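Local coordinates for VP4 protein (Tellina virus 1, PDB 3P06) that probably cleaves the viral polyprotein into its final products as a birnavirus serine protease, crystallised here as an intramolecular acyl-enzyme complex, at residues M28-K31 / G32-E36; D65-E68 / K69-I72; I89-P92 / D93-Q97; L137-Q140 / K141-V145; V164-E167 / Q168-Q171. All coordinates share one frame; numbering follows the deposited sequence.

Interaction 1: residues M28-K31 / G32-E36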
loop_
_atom_site.group_PDB
_atom_site.type_symbol
_atom_site.label_atom_id
_atom_site.label_comp_id
_atom_site.label_asym_id
_atom_site.label_seq_id
_atom_site.Cartn_x
_atom_site.Cartn_y
_atom_site.Cartn_z
HETATM N N MSE A 28 3.668 -1.017 -1.960
HETATM C CA MSE A 28 2.629 -1.676 -2.735
HETATM C C MSE A 28 2.206 -2.900 -1.951
HETATM O O MSE A 28 3.051 -3.600 -1.362
HETATM C CB MSE A 28 3.206 -2.127 -4.098
HETATM C CG MSE A 28 2.083 -2.816 -4.867
HETATM SE SE MSE A 28 2.539 -3.436 -6.695
HETATM C CE MSE A 28 2.481 -1.667 -7.455
ATOM N N ALA A 29 0.905 -3.137 -1.877
ATOM C CA ALA A 29 0.404 -4.419 -1.350
ATOM C C ALA A 29 0.459 -5.363 -2.600
ATOM O O ALA A 29 -0.387 -5.245 -3.497
ATOM C CB ALA A 29 -1.080 -4.284 -0.897
ATOM N N VAL A 30 1.437 -6.264 -2.644
ATOM C CA VAL A 30 1.668 -7.023 -3.865
ATOM C C VAL A 30 0.994 -8.381 -3.696
ATOM O O VAL A 30 1.015 -8.998 -2.606
ATOM C CB VAL A 30 3.171 -7.286 -4.093
ATOM C CG1 VAL A 30 3.416 -8.101 -5.488
ATOM C CG2 VAL A 30 3.971 -5.997 -4.011
ATOM N N LYS A 31 0.437 -8.899 -4.772
ATOM C CA LYS A 31 -0.161 -10.223 -4.699
ATOM C C LYS A 31 0.920 -11.285 -4.675
ATOM O O LYS A 31 1.830 -11.252 -5.497
ATOM C CB LYS A 31 -1.045 -10.469 -5.900
ATOM C CG LYS A 31 -2.264 -9.539 -5.934
ATOM C CD LYS A 31 -2.996 -9.817 -7.283
ATOM C CE LYS A 31 -3.687 -11.166 -7.184
ATOM N NZ LYS A 31 -5.142 -10.914 -6.847
ATOM N N GLY A 32 0.782 -12.247 -3.757
ATOM C CA GLY A 32 1.750 -13.332 -3.631
ATOM C C GLY A 32 2.689 -13.146 -2.425
ATOM O O GLY A 32 2.697 -12.102 -1.732
ATOM N N ASP A 33 3.455 -14.204 -2.187
ATOM C CA ASP A 33 4.399 -14.265 -1.149
ATOM C C ASP A 33 5.761 -13.793 -1.731
ATOM O O ASP A 33 6.482 -14.570 -2.391
ATOM C CB ASP A 33 4.460 -15.709 -0.542
ATOM C CG ASP A 33 5.733 -15.935 0.373
ATOM O OD1 ASP A 33 5.989 -17.119 0.791
ATOM O OD2 ASP A 33 6.452 -14.949 0.735
ATOM N N LEU A 34 6.125 -12.556 -1.414
ATOM C CA LEU A 34 7.410 -11.982 -1.845
ATOM C C LEU A 34 8.292 -11.701 -0.624
ATOM O O LEU A 34 9.185 -10.850 -0.699
ATOM C CB LEU A 34 7.176 -10.707 -2.689
ATOM C CG LEU A 34 6.721 -10.952 -4.187
ATOM C CD1 LEU A 34 5.230 -11.384 -4.346
ATOM C CD2 LEU A 34 6.928 -9.668 -5.000
ATOM N N SER A 35 8.116 -12.496 0.471
ATOM C CA SER A 35 8.817 -12.209 1.750
ATOM C C SER A 35 10.340 -12.327 1.610
ATOM O O SER A 35 11.079 -11.804 2.431
ATOM C CB SER A 35 8.389 -13.183 2.814
ATOM O OG SER A 35 8.620 -14.533 2.338
ATOM N N GLU A 36 10.823 -12.984 0.547
ATOM C CA GLU A 36 12.253 -13.067 0.351
ATOM C C GLU A 36 12.836 -11.692 -0.073
ATOM O O GLU A 36 14.035 -11.501 -0.060
ATOM C CB GLU A 36 12.583 -14.173 -0.664
ATOM C CG GLU A 36 12.210 -13.771 -2.136
ATOM C CD GLU A 36 10.683 -14.065 -2.542
ATOM O OE1 GLU A 36 9.818 -14.479 -1.659
ATOM O OE2 GLU A 36 10.380 -13.869 -3.785
#
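Gly32 and Lys31 form the bend where strand 21-31 ends, and Val30 and Leu34 meet across it. Gly32, with phi 104° and psi 171°, has a backbone conformation open to glycine, since a CB would be pressed against the carbonyl O of Lys31. It turns the chain out of the strand and brings Leu34 back beside the residues just left. Its carbonyl O and the N of Leu34 are both hydrogen-bonded to Thr77 OG1 of strand 75-81, so one hydroxyl bridges Gly32 O and Leu34 N across Asp33.

Lys31 contributes mainly backbone. Its carbonyl O lies 3.6 Å from Leu34 CD1, a methyl laid against the polar atom, while its side chain leaves the turn. Bent at its third and fourth torsions, the lysine carries NZ to the carbonyl oxygens of Ala110 and Leu113, around the end of helix 104-111.

Val30 turns inward. Its CG1, anti to the backbone N (chi1 -178°), reaches Leu34 CD2 at 3.9 Å and is just as near CD1, so it faces both methyls of the leucine. The two side chains cross at about a right angle.

Beyond the glycine, Asp33 OD2 receives two bonds from Ser35. The backbone N of Ser35 approaches OD2 almost in line with the aspartate C-O bond, at 3.0 Å, whereas Ser35 OG comes to its syn lone pair at 2.7 Å. An aspartate carboxylate oxygen accepting from the backbone N two residues on makes an Asx turn, which here leads from the end of a central strand into a short 3-10 segment.

Interaction 2: residues D65-E68 / K69-I72; sequences DEAE and KLPI
Lys69 folds back along the short helix 64-67, laying its aliphatic chain over the carbonyl O of Asp65. Its CG is 3.6 Å from Asp65 O; the chain then bends at chi3 (-94°), and CE returns to 3.4 Å from the same oxygen. The ammonium group does not pair with the Asp65 carboxylate, for NZ and OD2 remain 6.5 Å apart.

Leu70, the last residue of the same turn, points another way. Its CG sits 3.4 Å from Ala67 O, and CD1 closes over that oxygen and the Ala67 CA. From there the leucine meets Trp103 and Cys108, the latter on helix 104-111.

The backbone beneath is a type I turn from Ala67 to Leu70. Lys69 N donates to Glu66 O and Leu70 N to Ala67 O, each at 3.2 Å. In both bonds the donor stands well above the carbonyl plane, 69° out of it for Glu66 O and 60° for Ala67 O.

The contact is thus held by two backbone bonds, with aliphatic carbons of Lys69 and Leu70 covering carbonyl oxygens. Any attraction between Asp65 and Lys69 would act without contact and is probably modest.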
loop_
_atom_site.group_PDB
_atom_site.type_symbol
_atom_site.label_atom_id
_atom_site.label_comp_id
_atom_site.label_asym_id
_atom_site.label_seq_id
_atom_site.Cartn_x
_atom_site.Cartn_y
_atom_site.Cartn_z
ATOM N N ASP A 65 -4.070 -7.725 15.222
ATOM C CA ASP A 65 -5.459 -8.138 15.452
ATOM C C ASP A 65 -6.415 -7.594 14.388
ATOM O O ASP A 65 -7.312 -8.306 13.955
ATOM C CB ASP A 65 -5.962 -7.676 16.846
ATOM C CG ASP A 65 -5.255 -8.402 18.013
ATOM O OD1 ASP A 65 -4.565 -9.416 17.768
ATOM O OD2 ASP A 65 -5.381 -7.964 19.188
ATOM N N GLU A 66 -6.268 -6.313 14.010
ATOM C CA GLU A 66 -7.062 -5.752 12.925
ATOM C C GLU A 66 -6.640 -6.346 11.557
ATOM O O GLU A 66 -7.482 -6.570 10.722
ATOM C CB GLU A 66 -6.929 -4.215 12.887
ATOM C CG GLU A 66 -7.946 -3.509 11.978
ATOM C CD GLU A 66 -7.675 -1.960 11.833
ATOM O OE1 GLU A 66 -7.284 -1.307 12.830
ATOM O OE2 GLU A 66 -7.864 -1.427 10.718
ATOM N N ALA A 67 -5.343 -6.541 11.321
ATOM C CA ALA A 67 -4.877 -7.208 10.101
ATOM C C ALA A 67 -5.510 -8.634 9.970
ATOM O O ALA A 67 -5.893 -9.045 8.858
ATOM C CB ALA A 67 -3.309 -7.285 10.055
ATOM N N GLU A 68 -5.615 -9.378 11.089
ATOM C CA GLU A 68 -6.153 -10.770 11.059
ATOM C C GLU A 68 -7.667 -10.819 10.753
ATOM O O GLU A 68 -8.194 -11.876 10.414
ATOM C CB GLU A 68 -5.879 -11.523 12.362
ATOM C CG GLU A 68 -4.457 -11.948 12.504
ATOM C CD GLU A 68 -4.133 -12.332 13.937
ATOM O OE1 GLU A 68 -4.909 -12.017 14.866
ATOM O OE2 GLU A 68 -3.051 -12.897 14.150
ATOM N N LYS A 69 -8.353 -9.680 10.854
ATOM C CA LYS A 69 -9.794 -9.655 10.561
ATOM C C LYS A 69 -10.095 -9.276 9.116
ATOM O O LYS A 69 -11.251 -9.216 8.736
ATOM C CB LYS A 69 -10.496 -8.730 11.517
ATOM C CG LYS A 69 -10.603 -9.335 12.935
ATOM C CD LYS A 69 -11.408 -8.445 13.869
ATOM C CE LYS A 69 -10.493 -7.514 14.668
ATOM N NZ LYS A 69 -11.022 -7.264 16.057
ATOM N N LEU A 70 -9.046 -9.013 8.311
ATOM C CA LEU A 70 -9.232 -8.624 6.916
ATOM C C LEU A 70 -9.765 -9.782 6.050
ATOM O O LEU A 70 -9.376 -10.929 6.248
ATOM C CB LEU A 70 -7.924 -8.045 6.304
ATOM C CG LEU A 70 -7.439 -6.756 6.938
ATOM C CD1 LEU A 70 -5.951 -6.404 6.541
ATOM C CD2 LEU A 70 -8.417 -5.650 6.578
ATOM N N PRO A 71 -10.640 -9.459 5.080
ATOM C CA PRO A 71 -11.222 -10.464 4.146
ATOM C C PRO A 71 -10.247 -10.731 2.986
ATOM O O PRO A 71 -10.587 -10.540 1.838
ATOM C CB PRO A 71 -12.529 -9.791 3.653
ATOM C CG PRO A 71 -12.272 -8.307 3.853
ATOM C CD PRO A 71 -11.127 -8.086 4.830
ATOM N N ILE A 72 -9.007 -11.058 3.303
ATOM C CA ILE A 72 -7.997 -11.341 2.294
ATOM C C ILE A 72 -7.855 -12.878 2.316
ATOM O O ILE A 72 -7.625 -13.481 3.397
ATOM C CB ILE A 72 -6.657 -10.633 2.657
ATOM C CG1 ILE A 72 -6.802 -9.104 2.485
ATOM C CG2 ILE A 72 -5.473 -11.238 1.872
ATOM C CD1 ILE A 72 -5.652 -8.330 3.018
#

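Interaction 3: residues I89-P92 / D93-Q97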
loop_
_atom_site.group_PDB
_atom_site.type_symbol
_atom_site.label_atom_id
_atom_site.label_comp_id
_atom_site.label_asym_id
_atom_site.label_seq_id
_atom_site.Cartn_x
_atom_site.Cartn_y
_atom_site.Cartn_z
ATOM N N ILE A 89 7.598 -3.457 -10.298
ATOM C CA ILE A 89 7.998 -2.480 -9.328
ATOM C C ILE A 89 9.479 -2.539 -9.093
ATOM O O ILE A 89 10.102 -3.546 -9.349
ATOM C CB ILE A 89 7.306 -2.722 -7.931
ATOM C CG1 ILE A 89 7.566 -4.179 -7.441
ATOM C CG2 ILE A 89 5.846 -2.441 -8.077
ATOM C CD1 ILE A 89 6.781 -4.586 -6.183
ATOM N N LEU A 90 10.022 -1.492 -8.522
ATOM C CA LEU A 90 11.376 -1.519 -8.115
ATOM C C LEU A 90 11.373 -1.361 -6.568
ATOM O O LEU A 90 10.906 -0.348 -6.027
ATOM C CB LEU A 90 12.114 -0.394 -8.797
ATOM C CG LEU A 90 13.613 -0.196 -8.498
ATOM C CD1 LEU A 90 14.368 -1.467 -8.665
ATOM C CD2 LEU A 90 14.203 0.760 -9.527
ATOM N N VAL A 91 11.915 -2.365 -5.901
ATOM C CA VAL A 91 11.912 -2.482 -4.449
ATOM C C VAL A 91 13.352 -2.127 -4.019
ATOM O O VAL A 91 14.321 -2.770 -4.439
ATOM C CB VAL A 91 11.536 -3.939 -4.028
ATOM C CG1 VAL A 91 11.571 -4.151 -2.470
ATOM C CG2 VAL A 91 10.093 -4.299 -4.541
ATOM N N PRO A 92 13.484 -1.111 -3.178
ATOM C CA PRO A 92 14.850 -0.684 -2.776
ATOM C C PRO A 92 15.372 -1.673 -1.724
ATOM O O PRO A 92 14.569 -2.335 -1.033
ATOM C CB PRO A 92 14.630 0.705 -2.166
ATOM C CG PRO A 92 13.131 0.560 -1.547
ATOM C CD PRO A 92 12.393 -0.276 -2.607
ATOM N N ASP A 93 16.693 -1.790 -1.635
ATOM C CA ASP A 93 17.311 -2.644 -0.635
ATOM C C ASP A 93 17.240 -1.929 0.742
ATOM O O ASP A 93 17.180 -2.571 1.755
ATOM C CB ASP A 93 18.756 -2.873 -0.997
ATOM C CG ASP A 93 18.937 -4.007 -1.997
ATOM O OD1 ASP A 93 17.950 -4.708 -2.372
ATOM O OD2 ASP A 93 20.116 -4.194 -2.399
ATOM N N ASN A 94 17.228 -0.596 0.733
ATOM C CA ASN A 94 17.067 0.152 1.946
ATOM C C ASN A 94 15.605 0.377 2.237
ATOM O O ASN A 94 14.941 1.158 1.578
ATOM C CB ASN A 94 17.912 1.437 1.943
ATOM C CG ASN A 94 19.383 1.145 2.353
ATOM O OD1 ASN A 94 19.846 1.604 3.396
ATOM N ND2 ASN A 94 20.081 0.320 1.565
ATOM N N GLN A 95 15.121 -0.342 3.250
ATOM C CA GLN A 95 13.680 -0.428 3.469
ATOM C C GLN A 95 13.296 0.100 4.874
ATOM O O GLN A 95 13.883 -0.275 5.865
ATOM C CB GLN A 95 13.258 -1.856 3.344
ATOM C CG GLN A 95 13.516 -2.391 1.961
ATOM C CD GLN A 95 12.987 -3.806 1.744
ATOM O OE1 GLN A 95 12.318 -4.394 2.626
ATOM N NE2 GLN A 95 13.319 -4.384 0.582
ATOM N N PRO A 96 12.325 0.987 4.926
ATOM C CA PRO A 96 11.877 1.463 6.251
ATOM C C PRO A 96 10.891 0.475 6.926
ATOM O O PRO A 96 10.192 -0.337 6.292
ATOM C CB PRO A 96 11.157 2.755 5.918
ATOM C CG PRO A 96 10.532 2.479 4.556
ATOM C CD PRO A 96 11.585 1.624 3.806
ATOM N N GLN A 97 10.827 0.568 8.237
ATOM C CA GLN A 97 9.874 -0.230 9.029
ATOM C C GLN A 97 8.475 0.245 8.689
ATOM O O GLN A 97 8.228 1.473 8.552
ATOM C CB GLN A 97 10.190 -0.087 10.518
ATOM C CG GLN A 97 9.205 -0.871 11.391
ATOM C CD GLN A 97 9.454 -0.737 12.909
ATOM O OE1 GLN A 97 10.392 -0.110 13.339
ATOM N NE2 GLN A 97 8.611 -1.363 13.690
HETATM O O HOH W 1 15.521 -4.892 -2.728
#
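Between Pro92 and Gln95 the backbone leaves the extended strand, takes one helix-like step at Asp93 (phi -76°, psi -28°) and stretches out again from Asn94, making a loop that Gln95 closes. The glutamine does so with its side-chain amide: NE2 donates to Pro92 O at 2.9 Å, nearly in line with the carbonyl bond and only 7° out of the amide's own plane. An extended chain beyond CG takes the amide there, and on the way CG passes 3.2 Å from the same oxygen. The amide has further partners, NE2 with His37 O and OE1 with Lys39 N, which fix its rotation and satisfy it in a buried setting.

Val91 packs against the far end of the glutamine. Its CG1 lies 3.5 Å from Gln95 NE2, the two side chains crossing obliquely. Pro92 turns its ring to the next residues instead, CG coming 3.7 Å from Asn94 O.

Asp93 sends its carboxylate back beside the strand. A water donates to its OD1 at a short 2.5 Å and to Val91 O at 3.0 Å, joining the first loop residue to the last part of the strand.

Strand 88-92 runs between strands 2-6 and 83-84 in the four-stranded antiparallel sheet. Val91, Pro92 and Gln95 pack on Leu79 and Pro80 of strand 75-81, and Pro96 touches Phe27 of strand 21-31. The loop therefore crosses from one sheet to the other, leading to strand 98-99 at the edge of the seven-stranded sheet.

Interaction 4: residues L137-Q140 / K141-V145. With SO4 (sulfate ion), chain B.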
loop_
_atom_site.group_PDB
_atom_site.type_symbol
_atom_site.label_atom_id
_atom_site.label_comp_id
_atom_site.label_asym_id
_atom_site.label_seq_id
_atom_site.Cartn_x
_atom_site.Cartn_y
_atom_site.Cartn_z
ATOM N N LEU A 137 -5.211 11.219 7.213
ATOM C CA LEU A 137 -4.030 11.840 6.630
ATOM C C LEU A 137 -4.078 11.913 5.134
ATOM O O LEU A 137 -3.034 12.028 4.523
ATOM C CB LEU A 137 -2.761 11.075 7.053
ATOM C CG LEU A 137 -2.481 11.156 8.564
ATOM C CD1 LEU A 137 -1.486 10.070 8.939
ATOM C CD2 LEU A 137 -1.947 12.572 8.834
ATOM N N ALA A 138 -5.261 11.820 4.525
ATOM C CA ALA A 138 -5.317 11.867 3.032
ATOM C C ALA A 138 -4.738 13.175 2.456
ATOM O O ALA A 138 -4.058 13.174 1.429
ATOM C CB ALA A 138 -6.725 11.677 2.539
ATOM N N VAL A 139 -5.040 14.294 3.104
ATOM C CA VAL A 139 -4.575 15.555 2.601
ATOM C C VAL A 139 -3.024 15.627 2.562
ATOM O O VAL A 139 -2.493 15.939 1.535
ATOM C CB VAL A 139 -5.176 16.711 3.392
ATOM C CG1 VAL A 139 -4.394 18.002 3.143
ATOM C CG2 VAL A 139 -6.622 16.853 2.924
ATOM N N GLN A 140 -2.355 15.249 3.647
ATOM C CA GLN A 140 -0.894 15.136 3.704
ATOM C C GLN A 140 -0.316 14.114 2.696
ATOM O O GLN A 140 0.771 14.365 2.149
ATOM C CB GLN A 140 -0.409 14.781 5.102
ATOM C CG GLN A 140 -0.784 15.782 6.139
ATOM C CD GLN A 140 0.300 16.803 6.340
ATOM O OE1 GLN A 140 0.979 17.230 5.382
ATOM N NE2 GLN A 140 0.475 17.227 7.605
ATOM N N LYS A 141 -1.041 13.008 2.446
ATOM C CA LYS A 141 -0.596 11.997 1.447
ATOM C C LYS A 141 -0.772 12.530 0.034
ATOM O O LYS A 141 0.040 12.248 -0.860
ATOM C CB LYS A 141 -1.216 10.607 1.685
ATOM C CG LYS A 141 -0.683 10.036 3.017
ATOM C CD LYS A 141 -1.594 9.013 3.655
ATOM C CE LYS A 141 -0.759 8.231 4.694
ATOM N NZ LYS A 141 -1.780 7.257 5.106
ATOM N N GLN A 142 -1.812 13.332 -0.163
ATOM C CA GLN A 142 -1.975 14.050 -1.415
ATOM C C GLN A 142 -0.778 14.970 -1.625
ATOM O O GLN A 142 -0.154 14.956 -2.699
ATOM C CB GLN A 142 -3.308 14.884 -1.477
ATOM C CG GLN A 142 -4.582 14.024 -1.702
ATOM C CD GLN A 142 -4.756 13.559 -3.162
ATOM O OE1 GLN A 142 -3.773 13.297 -3.874
ATOM N NE2 GLN A 142 -5.984 13.403 -3.575
ATOM N N LEU A 143 -0.464 15.770 -0.605
ATOM C CA LEU A 143 0.582 16.792 -0.741
ATOM C C LEU A 143 1.954 16.237 -0.922
ATOM O O LEU A 143 2.765 16.811 -1.652
ATOM C CB LEU A 143 0.651 17.701 0.537
ATOM C CG LEU A 143 -0.428 18.722 0.648
ATOM C CD1 LEU A 143 -0.461 19.284 2.094
ATOM C CD2 LEU A 143 -0.154 19.823 -0.310
ATOM N N LEU A 144 2.268 15.162 -0.212
ATOM C CA LEU A 144 3.643 14.685 -0.163
ATOM C C LEU A 144 3.882 13.483 -1.034
ATOM O O LEU A 144 5.028 13.116 -1.251
ATOM C CB LEU A 144 4.037 14.309 1.280
ATOM C CG LEU A 144 4.068 15.551 2.237
ATOM C CD1 LEU A 144 4.115 15.134 3.722
ATOM C CD2 LEU A 144 5.160 16.563 1.856
ATOM N N VAL A 145 2.827 12.820 -1.500
ATOM C CA VAL A 145 3.077 11.655 -2.323
ATOM C C VAL A 145 2.365 11.696 -3.655
ATOM O O VAL A 145 3.022 11.639 -4.723
ATOM C CB VAL A 145 2.667 10.307 -1.589
ATOM C CG1 VAL A 145 3.016 9.106 -2.479
ATOM C CG2 VAL A 145 3.368 10.195 -0.249
HETATM S S SO4 B . -5.046 7.542 6.365
HETATM O O1 SO4 B . -5.799 6.483 5.743
HETATM O O2 SO4 B . -4.962 8.646 5.409
HETATM O O3 SO4 B . -5.782 7.948 7.544
HETATM O O4 SO4 B . -3.729 7.195 6.837
#
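Lys141 lies over Leu137 in the first turn of helix 138-149, with the predicted catalytic lysine on the inner side of the helix, consistent with the serine-lysine dyad of birnavirus proteases. Leu137 is the N-cap, and its O accepts from Lys141 N at 3.0 Å. The same i to i+4 pattern continues through Leu144 and Val145, although the helix widens into a pi-type turn at 142-145.

The close-packed side belongs to Lys141. With chi1 at -66° and the rest of its chain extended, it runs past Leu137 O, CG at 3.4 Å and CD at 3.5 Å, and on toward the predicted nucleophile Ser102. Pro13 of strand 9-18 also touches it. Ala138 faces Ala155 of strand 153-155, and Gln142 sends NE2 to Arg159 O.

Elsewhere the fit is looser. Val139 CG1 and Leu143 CD1 approach only to 4.3 Å. Gln140 lies alongside Leu144, pointing the same way, its OE1 4.1 Å from CD1 of that residue, and both also touch Leu15 of strand 9-18. The solvent side is that of Leu137, Gln140 and Leu143, exposed in contrast to the buried lysine.

A sulfate, probably from the crystallisation liquor, sits at the helix start, where backbone N-H groups and the helix dipole would be expected to attract an anion. Leu137 N donates to its O2 and weakly to O3, while Leu136 N and Thr124 OG1 also bond to it. Thr124 OG1 also bonds Lys141 NZ. The lysine grips the sulfate through a single oxygen: NZ to O4, 2.6 Å.

Interaction 5: residues V164-E167 / Q168-Q171; sequences VTLE and QLRQ
Gln168 reaches back from the first turn of helix 166-173 to Thr165 and Val164, the residues that precede the helix. Its CB sits 3.6 Å from Thr165 O, and CG next passes Thr165 OG1 at 3.5 Å. The chain stays extended, carrying CD over the threonine toward its backbone N. At the tip OE1 accepts twice. Val164 N approaches at 2.7 Å almost straight down the amide C=O, whereas Thr165 N, at 3.1 Å, stands 62° out of the amide carbonyl plane.

The threonine returns the bond. Its OG1, set between the backbone N and the carbonyl carbon (chi1 70°), accepts from Gln168 N at 3.0 Å. These reciprocal bonds form a capping box, which satisfies Gln168 N within the first turn and Thr165 N just before it.

Also on this first stretch of helix, Glu167 and Arg170, three residues apart, form a rather long salt bridge, OE1 to NH1 at 3.5 Å. The carboxylate oxygen lies at the edge of the guanidinium, in its plane, with the two flat groups turned 40° apart. Arg170 NE has a further partner in Thr112 OG1.

On the buried side Leu166 and Leu169 meet through their CD2 methyls, 4.2 Å apart. Both press on helix 104-111, Leu166 at Cys108 and Leu169 at Ala105 and Ala109, while Thr165 and Leu166 border strand 131-132.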
loop_
_atom_site.group_PDB
_atom_site.type_symbol
_atom_site.label_atom_id
_atom_site.label_comp_id
_atom_site.label_asym_id
_atom_site.label_seq_id
_atom_site.Cartn_x
_atom_site.Cartn_y
_atom_site.Cartn_z
ATOM N N VAL A 164 -16.074 4.574 0.467
ATOM C CA VAL A 164 -16.439 4.295 1.830
ATOM C C VAL A 164 -16.454 2.788 2.112
ATOM O O VAL A 164 -16.029 2.357 3.174
ATOM C CB VAL A 164 -17.785 4.980 2.179
ATOM C CG1 VAL A 164 -18.162 4.678 3.632
ATOM C CG2 VAL A 164 -17.643 6.507 1.995
ATOM N N THR A 165 -16.925 1.990 1.169
ATOM C CA THR A 165 -17.048 0.543 1.391
ATOM C C THR A 165 -15.991 -0.223 0.560
ATOM O O THR A 165 -15.515 0.269 -0.437
ATOM C CB THR A 165 -18.478 -0.023 1.051
ATOM O OG1 THR A 165 -18.667 0.020 -0.359
ATOM C CG2 THR A 165 -19.629 0.772 1.741
ATOM N N LEU A 166 -15.644 -1.425 1.000
ATOM C CA LEU A 166 -14.717 -2.276 0.244
ATOM C C LEU A 166 -15.339 -2.547 -1.151
ATOM O O LEU A 166 -14.623 -2.526 -2.165
ATOM C CB LEU A 166 -14.473 -3.586 1.000
ATOM C CG LEU A 166 -13.457 -3.568 2.135
ATOM C CD1 LEU A 166 -13.136 -5.032 2.450
ATOM C CD2 LEU A 166 -12.198 -2.798 1.704
ATOM N N GLU A 167 -16.662 -2.726 -1.207
ATOM C CA GLU A 167 -17.326 -2.863 -2.508
ATOM C C GLU A 167 -17.083 -1.660 -3.461
ATOM O O GLU A 167 -16.767 -1.856 -4.653
ATOM C CB GLU A 167 -18.826 -3.198 -2.377
ATOM C CG GLU A 167 -19.463 -3.607 -3.694
ATOM C CD GLU A 167 -18.536 -4.522 -4.558
ATOM O OE1 GLU A 167 -17.969 -5.550 -4.048
ATOM O OE2 GLU A 167 -18.361 -4.197 -5.764
ATOM N N GLN A 168 -17.188 -0.435 -2.939
ATOM C CA GLN A 168 -16.861 0.754 -3.772
ATOM C C GLN A 168 -15.396 0.814 -4.197
ATOM O O GLN A 168 -15.093 1.181 -5.329
ATOM C CB GLN A 168 -17.170 2.058 -3.082
ATOM C CG GLN A 168 -18.652 2.333 -2.984
ATOM C CD GLN A 168 -18.928 3.302 -1.863
ATOM O OE1 GLN A 168 -17.998 3.778 -1.177
ATOM N NE2 GLN A 168 -20.181 3.598 -1.656
ATOM N N LEU A 169 -14.497 0.452 -3.287
ATOM C CA LEU A 169 -13.083 0.489 -3.585
ATOM C C LEU A 169 -12.774 -0.529 -4.707
ATOM O O LEU A 169 -12.011 -0.222 -5.641
ATOM C CB LEU A 169 -12.296 0.158 -2.308
ATOM C CG LEU A 169 -10.789 -0.015 -2.477
ATOM C CD1 LEU A 169 -10.124 1.216 -2.996
ATOM C CD2 LEU A 169 -10.173 -0.439 -1.183
ATOM N N ARG A 170 -13.362 -1.738 -4.622
ATOM C CA ARG A 170 -13.200 -2.727 -5.725
ATOM C C ARG A 170 -13.613 -2.213 -7.105
ATOM O O ARG A 170 -12.942 -2.509 -8.098
ATOM C CB ARG A 170 -13.930 -4.050 -5.448
ATOM C CG ARG A 170 -13.364 -4.733 -4.255
ATOM C CD ARG A 170 -13.948 -6.103 -4.078
ATOM N NE ARG A 170 -13.451 -6.612 -2.807
ATOM C CZ ARG A 170 -14.185 -6.752 -1.702
ATOM N NH1 ARG A 170 -15.494 -6.467 -1.711
ATOM N NH2 ARG A 170 -13.595 -7.227 -0.602
ATOM N N GLN A 171 -14.717 -1.473 -7.169
ATOM C CA GLN A 171 -15.212 -0.930 -8.437
ATOM C C GLN A 171 -14.218 0.104 -8.996
ATOM O O GLN A 171 -13.934 0.126 -10.174
ATOM C CB GLN A 171 -16.602 -0.302 -8.256
ATOM C CG GLN A 171 -17.791 -1.309 -8.082
ATOM C CD GLN A 171 -17.921 -2.312 -9.253
ATOM O OE1 GLN A 171 -18.577 -2.038 -10.244
ATOM N NE2 GLN A 171 -17.292 -3.484 -9.112
#

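In the fold
The five contacts follow one another along the chain, all within the protease fold. Interactions 1 and 3 belong to the beta-rich part: strand 21-31 is in the seven-stranded sheet and strand 88-92 in the four-stranded one, and they touch where Met28 CE meets Ile89 CG2 at 3.5 Å. Interactions 2 and 5 both pack on helix 104-111 and join where Pro71 CG packs on Leu166 CD1. Interaction 4, on helix 138-149, stands apart, its centre 20 to 25 Å from the others. It supplies the predicted catalytic Lys141, while the side chains of Glu66 in interaction 2 and Leu169 in interaction 5 lie about 8 and 11 Å from that of the predicted nucleophile Ser102.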